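Side-chain contacts in beta-galactosidase (Trichoderma reesei, PDB 3OG2), which probably hydrolyses terminal non-reducing beta-D-galactose residues from beta-D-galactosides, as a member of glycoside hydrolase family 35: residues A[98-103]-A[109-114]; A[34-39]-A[164-169]; A[394-399]-A[423-428]. All blocks are in the same frame, centred on the assembly; numbering follows the deposited sequence. Where two conformers were deposited one is given.

Contact 1: residues A[98-103]-A[109-114]; sequences EPFFEA and IYLLAR
Leu111 reaches from its strand toward Phe100 and Phe101 of the neighbouring helix. Its CB leaves the backbone in the direction of the helix, and with CG anti to the carbonyl carbon (chi1 -65°) the stem carries both methyls up to the aromatic pair. At the fork the branches part company. Leu111 CD1 lies at the edge of the Phe101 ring, near its plane, 3.6 Å from Phe101 CD1 and 4.1 Å from Phe101 CE1. Leu111 CD2 comes obliquely to Phe100 CE2 at 4.2 Å, a looser touch. A leucine suits the place because its two methyls can serve two consecutive helix residues whose rings diverge. The Phe100 ring also meets Tyr58 and Phe75 edge-to-face, while Val73 and Val172 on the adjoining strands flank Leu111. Helix 98-107 belongs to the beta-alpha-beta crossover from strand 72-76 to strand 110-116 in the TIM barrel; Leu111 points outward to this helix, whereas Arg114 of the same strand forms salt bridges with Glu46 and Glu278. With only carbon meeting carbon and every touching residue buried, helix and strand are held here by shape and the hydrophobic effect, not by directional bonds.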
ATOM      1  N   GLU A  98      18.085   3.936   0.541  1.00  8.92           N
ATOM      2  CA  GLU A  98      18.750   4.374   1.763  0.50 10.11           C
ATOM      3  C   GLU A  98      17.864   5.280   2.617  1.00  9.86           C
ATOM      4  O   GLU A  98      17.828   5.077   3.846  1.00  9.60           O
ATOM      5  CB  GLU A  98      20.099   5.019   1.431  0.50 10.03           C
ATOM      6  CG  GLU A  98      21.036   4.058   0.724  0.50 13.28           C
ATOM      7  CD  GLU A  98      21.159   2.667   1.299  0.50 16.12           C
ATOM      8  OE1 GLU A  98      21.332   2.532   2.526  0.50 18.42           O
ATOM      9  OE2 GLU A  98      21.070   1.698   0.517  0.50 12.61           O
ATOM     10  N   PRO A  99      17.111   6.231   2.064  1.00  9.51           N
ATOM     11  CA  PRO A  99      16.223   7.004   2.964  1.00  9.82           C
ATOM     12  C   PRO A  99      15.122   6.184   3.602  1.00  8.35           C
ATOM     13  O   PRO A  99      14.622   6.500   4.673  1.00  9.90           O
ATOM     14  CB  PRO A  99      15.600   8.043   2.012  1.00 12.34           C
ATOM     15  CG  PRO A  99      16.638   8.182   0.903  1.00 12.15           C
ATOM     16  CD  PRO A  99      17.035   6.731   0.673  1.00 11.12           C
ATOM     17  N   PHE A 100      14.705   5.110   2.948  1.00  8.57           N
ATOM     18  CA  PHE A 100      13.698   4.207   3.462  1.00  8.40           C
ATOM     19  C   PHE A 100      14.312   3.455   4.658  1.00  8.16           C
ATOM     20  O   PHE A 100      13.683   3.401   5.732  1.00  8.50           O
ATOM     21  CB  PHE A 100      13.236   3.279   2.345  1.00  8.64           C
ATOM     22  CG  PHE A 100      11.998   2.456   2.669  1.00  8.04           C
ATOM     23  CD1 PHE A 100      10.774   3.075   2.615  1.00  9.87           C
ATOM     24  CD2 PHE A 100      12.069   1.100   2.944  1.00 10.66           C
ATOM     25  CE1 PHE A 100       9.614   2.347   2.780  1.00 13.15           C
ATOM     26  CE2 PHE A 100      10.901   0.360   3.157  1.00 10.77           C
ATOM     27  CZ  PHE A 100       9.658   0.991   3.094  1.00 13.70           C
ATOM     28  N   PHE A 101      15.511   2.886   4.483  1.00  7.81           N
ATOM     29  CA  PHE A 101      16.184   2.237   5.616  1.00  8.02           C
ATOM     30  C   PHE A 101      16.424   3.183   6.788  1.00  7.75           C
ATOM     31  O   PHE A 101      16.229   2.817   7.945  1.00  8.30           O
ATOM     32  CB  PHE A 101      17.507   1.642   5.169  1.00  8.39           C
ATOM     33  CG  PHE A 101      17.447   0.563   4.090  1.00  8.63           C
ATOM     34  CD1 PHE A 101      16.389  -0.339   4.006  1.00 11.09           C
ATOM     35  CD2 PHE A 101      18.471   0.463   3.148  1.00  9.48           C
ATOM     36  CE1 PHE A 101      16.325  -1.314   3.028  1.00 11.18           C
ATOM     37  CE2 PHE A 101      18.420  -0.549   2.159  1.00 10.10           C
ATOM     38  CZ  PHE A 101      17.349  -1.431   2.117  1.00 10.39           C
ATOM     39  N   GLU A 102      16.883   4.404   6.443  1.00  8.69           N
ATOM     40  CA  GLU A 102      17.155   5.384   7.500  1.00  9.78           C
ATOM     41  C   GLU A 102      15.902   5.753   8.261  1.00  8.85           C
ATOM     42  O   GLU A 102      15.950   5.892   9.511  1.00 10.25           O
ATOM     43  CB  GLU A 102      17.843   6.616   6.882  1.00 12.05           C
ATOM     44  CG  GLU A 102      19.247   6.247   6.384  1.00 20.97           C
ATOM     45  CD  GLU A 102      20.049   7.422   5.887  1.00 41.03           C
ATOM     46  OE1 GLU A 102      19.508   8.553   5.972  1.00 74.04           O
ATOM     47  OE2 GLU A 102      21.205   7.231   5.416  1.00 44.51           O
ATOM     48  N   ALA A 103      14.800   5.912   7.530  1.00  8.79           N
ATOM     49  CA  ALA A 103      13.560   6.252   8.218  1.00  9.04           C
ATOM     50  C   ALA A 103      13.106   5.094   9.113  1.00  8.15           C
ATOM     51  O   ALA A 103      12.554   5.316  10.176  1.00  8.83           O
ATOM     52  CB  ALA A 103      12.453   6.586   7.224  1.00 10.91           C
ATOM     53  N   ILE A 109      11.486   0.758  13.483  1.00  7.81           N
ATOM     54  CA  ILE A 109      10.766  -0.266  12.716  1.00  8.55           C
ATOM     55  C   ILE A 109      11.764  -1.190  12.066  1.00  6.98           C
ATOM     56  O   ILE A 109      12.790  -0.729  11.531  1.00  7.86           O
ATOM     57  CB  ILE A 109       9.874   0.455  11.657  1.00 10.42           C
ATOM     58  CG1 ILE A 109       8.723   1.169  12.365  1.00 12.14           C
ATOM     59  CG2 ILE A 109       9.426  -0.460  10.502  1.00 12.96           C
ATOM     60  CD1 ILE A 109       7.698   0.219  12.944  1.00 15.08           C
ATOM     61  N   TYR A 110      11.482  -2.497  12.118  1.00  6.63           N
ATOM     62  CA  TYR A 110      12.282  -3.485  11.388  1.00  6.79           C
ATOM     63  C   TYR A 110      11.638  -3.721  10.014  1.00  6.19           C
ATOM     64  O   TYR A 110      10.487  -3.323   9.781  1.00  7.48           O
ATOM     65  CB  TYR A 110      12.385  -4.778  12.180  1.00  8.07           C
ATOM     66  CG  TYR A 110      13.208  -4.632  13.435  1.00  7.23           C
ATOM     67  CD1 TYR A 110      14.560  -4.323  13.320  1.00  7.90           C
ATOM     68  CD2 TYR A 110      12.670  -4.830  14.694  1.00  9.17           C
ATOM     69  CE1 TYR A 110      15.393  -4.194  14.464  1.00  9.31           C
ATOM     70  CE2 TYR A 110      13.477  -4.712  15.817  1.00 10.60           C
ATOM     71  CZ  TYR A 110      14.804  -4.411  15.686  1.00 10.17           C
ATOM     72  OH  TYR A 110      15.591  -4.262  16.846  1.00 13.60           O
ATOM     73  N   LEU A 111      12.394  -4.366   9.105  1.00  6.69           N
ATOM     74  CA  LEU A 111      11.901  -4.540   7.746  1.00  6.35           C
ATOM     75  C   LEU A 111      12.005  -5.981   7.261  1.00  6.41           C
ATOM     76  O   LEU A 111      13.006  -6.693   7.523  1.00  6.89           O
ATOM     77  CB  LEU A 111      12.737  -3.681   6.773  1.00  6.93           C
ATOM     78  CG  LEU A 111      12.615  -2.155   6.972  1.00  6.49           C
ATOM     79  CD1 LEU A 111      13.603  -1.444   6.033  1.00  7.79           C
ATOM     80  CD2 LEU A 111      11.214  -1.653   6.799  1.00  9.15           C
ATOM     81  N   LEU A 112      10.963  -6.362   6.522  1.00  5.91           N
ATOM     82  CA  LEU A 112      10.918  -7.577   5.696  1.00  6.09           C
ATOM     83  C   LEU A 112      11.121  -7.128   4.256  1.00  5.51           C
ATOM     84  O   LEU A 112      10.268  -6.428   3.709  1.00  7.10           O
ATOM     85  CB  LEU A 112       9.575  -8.277   5.916  1.00  6.42           C
ATOM     86  CG  LEU A 112       9.177  -9.288   4.824  1.00  8.58           C
ATOM     87  CD1 LEU A 112      10.244 -10.339   4.524  1.00  9.59           C
ATOM     88  CD2 LEU A 112       7.869  -9.993   5.215  1.00 10.19           C
ATOM     89  N   ALA A 113      12.264  -7.497   3.670  1.00  6.56           N
ATOM     90  CA  ALA A 113      12.605  -7.080   2.312  1.00  7.26           C
ATOM     91  C   ALA A 113      12.132  -8.115   1.306  1.00  6.94           C
ATOM     92  O   ALA A 113      12.444  -9.301   1.488  1.00  7.49           O
ATOM     93  CB  ALA A 113      14.133  -6.931   2.205  1.00  7.63           C
ATOM     94  N   ARG A 114      11.431  -7.652   0.266  1.00  6.50           N
ATOM     95  CA  ARG A 114      10.836  -8.582  -0.722  1.00  6.58           C
ATOM     96  C   ARG A 114      11.204  -8.068  -2.100  1.00  5.80           C
ATOM     97  O   ARG A 114      10.371  -7.408  -2.775  1.00  7.34           O
ATOM     98  CB  ARG A 114       9.315  -8.710  -0.494  1.00  6.92           C
ATOM     99  CG  ARG A 114       8.920  -8.768   0.978  1.00  7.64           C
ATOM    100  CD  ARG A 114       7.563  -9.380   1.222  1.00  7.81           C
ATOM    101  NE  ARG A 114       6.476  -8.585   0.670  1.00  7.63           N
ATOM    102  CZ  ARG A 114       5.381  -9.125   0.149  1.00  7.02           C
ATOM    103  NH1 ARG A 114       5.225 -10.451   0.004  1.00  8.35           N
ATOM    104  NH2 ARG A 114       4.399  -8.294  -0.273  1.00  7.46           N
TER

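Contact 2: residues A[34-39]-A[164-169]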
ATOM      1  N   PHE A  34      12.595 -14.709  17.269  1.00 10.06           N
ATOM      2  CA  PHE A  34      13.339 -14.048  18.337  1.00 10.08           C
ATOM      3  C   PHE A  34      14.221 -12.987  17.705  1.00  9.64           C
ATOM      4  O   PHE A  34      14.899 -13.285  16.685  1.00 12.47           O
ATOM      5  CB  PHE A  34      14.241 -15.034  19.074  1.00 11.22           C
ATOM      6  CG  PHE A  34      13.612 -16.141  19.894  1.00 11.31           C
ATOM      7  CD1 PHE A  34      12.907 -17.157  19.280  1.00 11.86           C
ATOM      8  CD2 PHE A  34      13.739 -16.154  21.284  1.00 12.51           C
ATOM      9  CE1 PHE A  34      12.312 -18.194  20.002  1.00 13.89           C
ATOM     10  CE2 PHE A  34      13.192 -17.236  21.986  1.00 13.49           C
ATOM     11  CZ  PHE A  34      12.537 -18.268  21.370  1.00 14.08           C
ATOM     12  N   VAL A  35      14.235 -11.795  18.258  1.00  9.42           N
ATOM     13  CA  VAL A  35      15.100 -10.732  17.791  1.00  9.51           C
ATOM     14  C   VAL A  35      15.979 -10.332  18.977  1.00 10.81           C
ATOM     15  O   VAL A  35      15.443  -9.949  20.037  1.00 11.46           O
ATOM     16  CB  VAL A  35      14.265  -9.552  17.209  1.00 10.60           C
ATOM     17  CG1 VAL A  35      15.240  -8.393  16.850  1.00 13.08           C
ATOM     18  CG2 VAL A  35      13.421  -9.946  16.017  1.00 11.21           C
ATOM     19  N   HIS A  36      17.302 -10.443  18.835  1.00 11.33           N
ATOM     20  CA  HIS A  36      18.219 -10.218  19.938  1.00 12.90           C
ATOM     21  C   HIS A  36      17.792 -11.065  21.149  1.00 13.58           C
ATOM     22  O   HIS A  36      17.931 -10.644  22.293  1.00 16.95           O
ATOM     23  CB  HIS A  36      18.296  -8.741  20.308  1.00 14.44           C
ATOM     24  CG  HIS A  36      18.859  -7.807  19.284  1.00 16.74           C
ATOM     25  ND1 HIS A  36      20.168  -7.911  18.853  1.00 20.59           N
ATOM     26  CD2 HIS A  36      18.387  -6.747  18.582  1.00 21.79           C
ATOM     27  CE1 HIS A  36      20.462  -6.970  17.953  1.00 24.17           C
ATOM     28  NE2 HIS A  36      19.385  -6.243  17.770  1.00 24.81           N
ATOM     29  N   GLY A  37      17.306 -12.292  20.900  1.00 13.01           N
ATOM     30  CA  GLY A  37      17.035 -13.198  22.014  1.00 15.00           C
ATOM     31  C   GLY A  37      15.665 -12.976  22.619  1.00 14.22           C
ATOM     32  O   GLY A  37      15.334 -13.735  23.567  1.00 14.89           O
ATOM     33  N   GLU A  38      14.862 -12.052  22.137  1.00 10.67           N
ATOM     34  CA  GLU A  38      13.574 -11.727  22.708  1.00 10.38           C
ATOM     35  C   GLU A  38      12.486 -12.295  21.809  1.00 10.02           C
ATOM     36  O   GLU A  38      12.482 -11.968  20.608  1.00 10.32           O
ATOM     37  CB  GLU A  38      13.411 -10.184  22.783  1.00 12.53           C
ATOM     38  CG  GLU A  38      12.061  -9.781  23.369  1.00 13.98           C
ATOM     39  CD  GLU A  38      11.747  -8.304  23.295  1.00 12.92           C
ATOM     40  OE1 GLU A  38      12.446  -7.514  22.627  1.00 14.78           O
ATOM     41  OE2 GLU A  38      10.763  -7.895  23.977  1.00 13.32           O
ATOM     42  N   ARG A  39      11.571 -13.077  22.360  1.00  9.58           N
ATOM     43  CA  ARG A  39      10.411 -13.483  21.560  1.00  9.64           C
ATOM     44  C   ARG A  39       9.586 -12.262  21.186  1.00  9.41           C
ATOM     45  O   ARG A  39       9.396 -11.367  22.042  1.00 11.08           O
ATOM     46  CB  ARG A  39       9.483 -14.409  22.355  1.00 10.18           C
ATOM     47  CG  ARG A  39      10.035 -15.827  22.531  1.00 11.37           C
ATOM     48  CD  ARG A  39       8.869 -16.666  23.055  1.00 12.31           C
ATOM     49  NE  ARG A  39       9.297 -18.059  23.254  1.00 12.51           N
ATOM     50  CZ  ARG A  39       9.404 -18.977  22.305  1.00 11.11           C
ATOM     51  NH1 ARG A  39       9.132 -18.650  21.009  1.00 11.06           N
ATOM     52  NH2 ARG A  39       9.791 -20.201  22.654  1.00 13.54           N
ATOM     53  N   ALA A 164      21.913  -3.414   4.921  1.00  8.48           N
ATOM     54  CA  ALA A 164      20.891  -2.882   5.845  1.00  8.26           C
ATOM     55  C   ALA A 164      20.417  -3.944   6.820  1.00  6.94           C
ATOM     56  O   ALA A 164      19.475  -3.718   7.578  1.00  7.98           O
ATOM     57  CB  ALA A 164      19.739  -2.330   5.045  1.00  8.99           C
ATOM     58  N   GLN A 165      20.994  -5.145   6.833  1.00  7.70           N
ATOM     59  CA  GLN A 165      20.570  -6.159   7.796  1.00  7.66           C
ATOM     60  C   GLN A 165      20.872  -5.773   9.225  1.00  7.56           C
ATOM     61  O   GLN A 165      21.816  -5.041   9.540  1.00  8.42           O
ATOM     62  CB  GLN A 165      21.320  -7.483   7.466  1.00  7.77           C
ATOM     63  CG  GLN A 165      20.735  -8.151   6.207  1.00  8.56           C
ATOM     64  CD  GLN A 165      21.582  -9.340   5.817  1.00  8.13           C
ATOM     65  OE1 GLN A 165      21.073 -10.474   5.738  1.00  9.02           O
ATOM     66  NE2 GLN A 165      22.865  -9.164   5.513  1.00  8.54           N
ATOM     67  N   ILE A 166      20.016  -6.315  10.111  1.00  7.64           N
ATOM     68  CA  ILE A 166      20.175  -6.123  11.542  1.00  8.41           C
ATOM     69  C   ILE A 166      21.551  -6.601  12.044  1.00  9.97           C
ATOM     70  O   ILE A 166      22.109  -6.076  13.026  1.00 11.53           O
ATOM     71  CB  ILE A 166      19.001  -6.793  12.278  1.00  9.14           C
ATOM     72  CG1 ILE A 166      18.964  -6.439  13.740  1.00 10.13           C
ATOM     73  CG2 ILE A 166      19.046  -8.332  12.109  1.00  9.83           C
ATOM     74  CD1 ILE A 166      17.730  -6.916  14.496  1.00 10.59           C
ATOM     75  N   THR A 167      22.177  -7.565  11.338  1.00  9.85           N
ATOM     76  CA  THR A 167      23.517  -8.061  11.694  1.00 10.51           C
ATOM     77  C   THR A 167      24.564  -7.004  11.419  1.00 11.83           C
ATOM     78  O   THR A 167      25.686  -7.157  11.899  1.00 13.90           O
ATOM     79  CB  THR A 167      23.809  -9.329  10.872  1.00 11.74           C
ATOM     80  OG1 THR A 167      23.446  -9.087   9.535  1.00 12.67           O
ATOM     81  CG2 THR A 167      22.957 -10.491  11.364  1.00 13.45           C
ATOM     82  N   ASN A 168      24.256  -5.971  10.663  1.00 11.55           N
ATOM     83  CA  ASN A 168      25.127  -4.835  10.367  1.00 14.67           C
ATOM     84  C   ASN A 168      24.608  -3.541  11.000  1.00 14.36           C
ATOM     85  O   ASN A 168      25.062  -2.490  10.606  1.00 19.34           O
ATOM     86  CB  ASN A 168      25.203  -4.524   8.865  1.00 18.04           C
ATOM     87  CG  ASN A 168      25.807  -5.682   8.156  1.00 21.54           C
ATOM     88  OD1 ASN A 168      26.765  -6.275   8.705  1.00 28.64           O
ATOM     89  ND2 ASN A 168      25.305  -6.006   6.989  1.00 24.60           N
ATOM     90  N   GLY A 169      23.675  -3.619  11.933  1.00 12.88           N
ATOM     91  CA  GLY A 169      23.172  -2.408  12.566  1.00 14.78           C
ATOM     92  C   GLY A 169      22.034  -1.742  11.817  1.00 11.60           C
ATOM     93  O   GLY A 169      21.727  -0.591  12.123  1.00 14.37           O
TER
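Ile166 lays its terminal methyl, CD1, against two residues of a hairpin, Val35 and His36. Ile166 CD1 meets Val35 CG1 at 3.7 Å, the two side chains running at a slant to each other. On the other side Ile166 CD1 lies 3.7 Å and Ile166 CG1 4.1 Å from His36 NE2; the isoleucine and histidine chains approach from opposite directions, and the methyl comes to the imidazole obliquely. Ile166 reaches the hairpin because it is fully extended: CG1 stands anti to the backbone N (chi1 -170°) and CD1 continues the zigzag (chi2 172°). Isoleucine and valine supply the buried apolar surface, whereas His36, exposed at the turn, borders the methyl with NE2 at the margin of the contact. The hairpin has a type I' turn from Val35 to Glu38, closed by Val35 N to Glu38 O at 2.9 Å and Glu38 N to Val35 O at 3.0 Å. Both central residues, His36 and Gly37, take the left-handed backbone conformation, and glycine fits the second of these two places because a CB there would press on the preceding carbonyl oxygen. The hairpin stands at the N-terminal end of the barrel strands, and Ile166 lies in the alpha-to-beta loop between helix 144-163 and strand 172-177, at the same end. Tyr110, at the start of strand 110-116, touches Val35 and His36. The loop makes a short 3-10 turn at Ile166 and Thr167, with Gly169 N bonded to Ile166 O at 3.1 Å. Beside it, the buried amide of Gln165 is satisfied at both ends: OE1 accepts from Ile209 N and Val210 N, while NE2 donates to Ala162 O and Gly207 O.

Contact 3: residues A[394-399]-A[423-428]; sequences IVITPL and YTVKLP
Ile394 and Tyr423 make the aliphatic-to-aromatic part of this contact. Ile394 CD1 pushes obliquely against the phenol ring, 3.3 Å from Tyr423 CD2 and 3.5 Å from Tyr423 CG, which is tight packing for carbon. The two side chains cross at about a right angle. Ile394 places CG1 between its backbone N and carbonyl carbon (chi1 57°), and this rotamer turns CG1 and the CD1 beyond it onto the ring.

The purely aliphatic part is looser: Ile396 CD1 comes within 4.1 Å of Val425 CG1. That valine methyl also lies in the plane of the Tyr423 ring, at its edge, and links the two parts into one apolar patch. Beta-branched residues suit both strands, since they favour extended backbone and present compact, stiff surfaces. No hydrogen bond crosses the contact; the one polar atom of the touching side chains, Tyr423 OH, is bonded to His453 NE2, which lets a tyrosine be buried.

CA atoms 8.2 Å apart at Ile394 and Tyr423 and 9.4 Å apart at Ile396 and Val425 are consistent with two sheets packed against each other, Ile394, Ile396 and Tyr423 pointing across. Strand 394-400 lies between strands 379-380 and 406-412 of an antiparallel sheet, while strand 421-427 is the middle of a small three-stranded sheet, between strands 434-436 and 443-445.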
ATOM      1  N   ILE A 394     -22.364 -18.527  19.388  1.00 13.02           N
ATOM      2  CA  ILE A 394     -21.022 -17.968  19.255  1.00 12.32           C
ATOM      3  C   ILE A 394     -20.055 -19.146  19.190  1.00 11.58           C
ATOM      4  O   ILE A 394     -20.313 -20.219  19.727  1.00 12.61           O
ATOM      5  CB  ILE A 394     -20.671 -17.018  20.396  1.00 13.89           C
ATOM      6  CG1 ILE A 394     -20.798 -17.719  21.725  1.00 16.84           C
ATOM      7  CG2 ILE A 394     -21.522 -15.735  20.359  1.00 17.41           C
ATOM      8  CD1 ILE A 394     -20.381 -16.936  22.942  1.00 17.23           C
ATOM      9  N   VAL A 395     -18.960 -18.858  18.484  1.00 10.47           N
ATOM     10  CA  VAL A 395     -17.847 -19.774  18.356  1.00 10.61           C
ATOM     11  C   VAL A 395     -16.708 -19.218  19.200  1.00  9.62           C
ATOM     12  O   VAL A 395     -16.441 -17.995  19.180  1.00 11.53           O
ATOM     13  CB  VAL A 395     -17.455 -19.983  16.885  1.00 10.62           C
ATOM     14  CG1 VAL A 395     -16.065 -20.612  16.780  1.00 13.48           C
ATOM     15  CG2 VAL A 395     -18.463 -20.870  16.191  1.00 12.18           C
ATOM     16  N   ILE A 396     -16.028 -20.063  19.949  1.00 10.33           N
ATOM     17  CA  ILE A 396     -14.898 -19.631  20.769  1.00  9.46           C
ATOM     18  C   ILE A 396     -13.694 -20.481  20.440  1.00  8.75           C
ATOM     19  O   ILE A 396     -13.782 -21.735  20.476  1.00 11.10           O
ATOM     20  CB  ILE A 396     -15.253 -19.712  22.280  1.00 10.14           C
ATOM     21  CG1 ILE A 396     -16.478 -18.833  22.556  1.00 12.30           C
ATOM     22  CG2 ILE A 396     -14.039 -19.366  23.123  1.00 11.42           C
ATOM     23  CD1 ILE A 396     -16.989 -18.925  24.004  1.00 12.94           C
ATOM     24  N   THR A 397     -12.575 -19.861  20.125  1.00  9.46           N
ATOM     25  CA  THR A 397     -11.329 -20.597  19.932  1.00 10.12           C
ATOM     26  C   THR A 397     -10.398 -20.311  21.075  1.00  9.23           C
ATOM     27  O   THR A 397     -10.070 -19.150  21.288  1.00 11.02           O
ATOM     28  CB  THR A 397     -10.657 -20.180  18.606  1.00 10.50           C
ATOM     29  OG1 THR A 397     -11.598 -20.348  17.521  1.00 11.29           O
ATOM     30  CG2 THR A 397      -9.439 -21.060  18.350  1.00 11.48           C
ATOM     31  N   PRO A 398      -9.980 -21.332  21.822  1.00 10.60           N
ATOM     32  CA  PRO A 398      -9.054 -21.153  22.936  1.00 11.86           C
ATOM     33  C   PRO A 398      -7.606 -21.227  22.500  1.00 10.66           C
ATOM     34  O   PRO A 398      -7.254 -22.031  21.639  1.00 12.60           O
ATOM     35  CB  PRO A 398      -9.390 -22.358  23.857  1.00 14.61           C
ATOM     36  CG  PRO A 398      -9.749 -23.418  22.865  1.00 15.94           C
ATOM     37  CD  PRO A 398     -10.441 -22.734  21.714  1.00 12.08           C
ATOM     38  N   LEU A 399      -6.778 -20.437  23.156  1.00 10.68           N
ATOM     39  CA  LEU A 399      -5.327 -20.579  23.138  1.00 10.32           C
ATOM     40  C   LEU A 399      -4.958 -20.815  24.611  1.00  9.47           C
ATOM     41  O   LEU A 399      -5.174 -19.976  25.492  1.00 10.62           O
ATOM     42  CB  LEU A 399      -4.547 -19.356  22.623  1.00 12.62           C
ATOM     43  CG  LEU A 399      -4.788 -19.064  21.137  1.00 16.07           C
ATOM     44  CD1 LEU A 399      -6.104 -18.398  20.837  1.00 23.20           C
ATOM     45  CD2 LEU A 399      -3.656 -18.181  20.606  1.00 23.92           C
ATOM     46  N   TYR A 423     -24.510 -13.471  25.841  1.00 12.17           N
ATOM     47  CA  TYR A 423     -23.876 -14.716  26.199  1.00 11.62           C
ATOM     48  C   TYR A 423     -23.171 -14.586  27.544  1.00 11.57           C
ATOM     49  O   TYR A 423     -23.007 -13.470  28.077  1.00 12.35           O
ATOM     50  CB  TYR A 423     -22.890 -15.125  25.085  1.00 11.44           C
ATOM     51  CG  TYR A 423     -21.638 -14.306  24.960  1.00 11.82           C
ATOM     52  CD1 TYR A 423     -21.689 -13.062  24.339  1.00 11.71           C
ATOM     53  CD2 TYR A 423     -20.401 -14.741  25.444  1.00 11.39           C
ATOM     54  CE1 TYR A 423     -20.542 -12.277  24.199  1.00 11.96           C
ATOM     55  CE2 TYR A 423     -19.244 -13.974  25.302  1.00 11.47           C
ATOM     56  CZ  TYR A 423     -19.335 -12.738  24.673  1.00 12.00           C
ATOM     57  OH  TYR A 423     -18.188 -11.977  24.576  1.00 12.27           O
ATOM     58  N   THR A 424     -22.748 -15.739  28.048  1.00 11.35           N
ATOM     59  CA  THR A 424     -21.840 -15.824  29.151  1.00 11.46           C
ATOM     60  C   THR A 424     -20.744 -16.802  28.747  1.00 11.68           C
ATOM     61  O   THR A 424     -20.923 -17.534  27.761  1.00 12.68           O
ATOM     62  CB  THR A 424     -22.524 -16.296  30.459  1.00 12.28           C
ATOM     63  OG1 THR A 424     -22.946 -17.618  30.202  1.00 12.92           O
ATOM     64  CG2 THR A 424     -23.730 -15.408  30.824  1.00 12.75           C
ATOM     65  N   VAL A 425     -19.636 -16.799  29.490  1.00 12.01           N
ATOM     66  CA  VAL A 425     -18.568 -17.780  29.182  1.00 11.68           C
ATOM     67  C   VAL A 425     -18.246 -18.576  30.429  1.00 12.19           C
ATOM     68  O   VAL A 425     -18.476 -18.158  31.566  1.00 14.52           O
ATOM     69  CB  VAL A 425     -17.276 -17.127  28.620  1.00 11.77           C
ATOM     70  CG1 VAL A 425     -17.562 -16.542  27.249  1.00 15.55           C
ATOM     71  CG2 VAL A 425     -16.803 -16.060  29.566  1.00 14.44           C
ATOM     72  N   LYS A 426     -17.685 -19.753  30.230  1.00 13.29           N
ATOM     73  CA  LYS A 426     -17.191 -20.590  31.321  1.00 14.42           C
ATOM     74  C   LYS A 426     -15.734 -20.881  30.958  1.00 13.49           C
ATOM     75  O   LYS A 426     -15.483 -21.615  29.976  1.00 14.34           O
ATOM     76  CB  LYS A 426     -18.034 -21.868  31.494  1.00 18.17           C
ATOM     77  CG  LYS A 426     -17.515 -22.692  32.646  1.00 22.57           C
ATOM     78  CD  LYS A 426     -18.402 -23.885  32.991  1.00 24.24           C
ATOM     79  CE  LYS A 426     -18.210 -24.111  34.494  1.00 34.90           C
ATOM     80  NZ  LYS A 426     -17.403 -23.020  35.155  1.00 53.70           N
ATOM     81  N   LEU A 427     -14.774 -20.275  31.681  1.00 12.86           N
ATOM     82  CA  LEU A 427     -13.377 -20.283  31.238  1.00 13.31           C
ATOM     83  C   LEU A 427     -12.509 -20.919  32.313  1.00 12.99           C
ATOM     84  O   LEU A 427     -12.768 -20.736  33.510  1.00 15.35           O
ATOM     85  CB  LEU A 427     -12.847 -18.857  30.976  1.00 11.44           C
ATOM     86  CG  LEU A 427     -13.636 -18.068  29.933  1.00 10.87           C
ATOM     87  CD1 LEU A 427     -13.067 -16.673  29.734  1.00 13.87           C
ATOM     88  CD2 LEU A 427     -13.699 -18.768  28.581  1.00 14.46           C
ATOM     89  N   PRO A 428     -11.501 -21.623  31.886  1.00 12.83           N
ATOM     90  CA  PRO A 428     -10.534 -22.167  32.840  1.00 13.62           C
ATOM     91  C   PRO A 428      -9.648 -21.066  33.399  1.00 13.25           C
ATOM     92  O   PRO A 428      -9.204 -20.153  32.654  1.00 15.21           O
ATOM     93  CB  PRO A 428      -9.741 -23.174  31.994  1.00 14.52           C
ATOM     94  CG  PRO A 428      -9.807 -22.592  30.605  1.00 14.17           C
ATOM     95  CD  PRO A 428     -11.192 -22.002  30.484  1.00 14.71           C
TER

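In the fold
From the N terminus, residues 34-39 open contact 2, whose loop closes only at 164-169, across 124 intervening residues. Contact 1 is nested within it, joining 98-103 to 109-114 over five residues. The two touch: Tyr110 CE1 packs on Ile166 CD1 at 3.6 Å, and Phe101 CD2 on Ala164 CB at 3.6 Å. Together they tie an outer helix of the TIM barrel to a barrel strand, and the N-terminal hairpin to the loop before the next strand. Contact 3 follows in series, closing a 23-residue loop in the second domain, where it packs strands of two separate beta sheets against each other. Its centre lies about 40 Å from that of contact 1 and about 37 Å from that of contact 2.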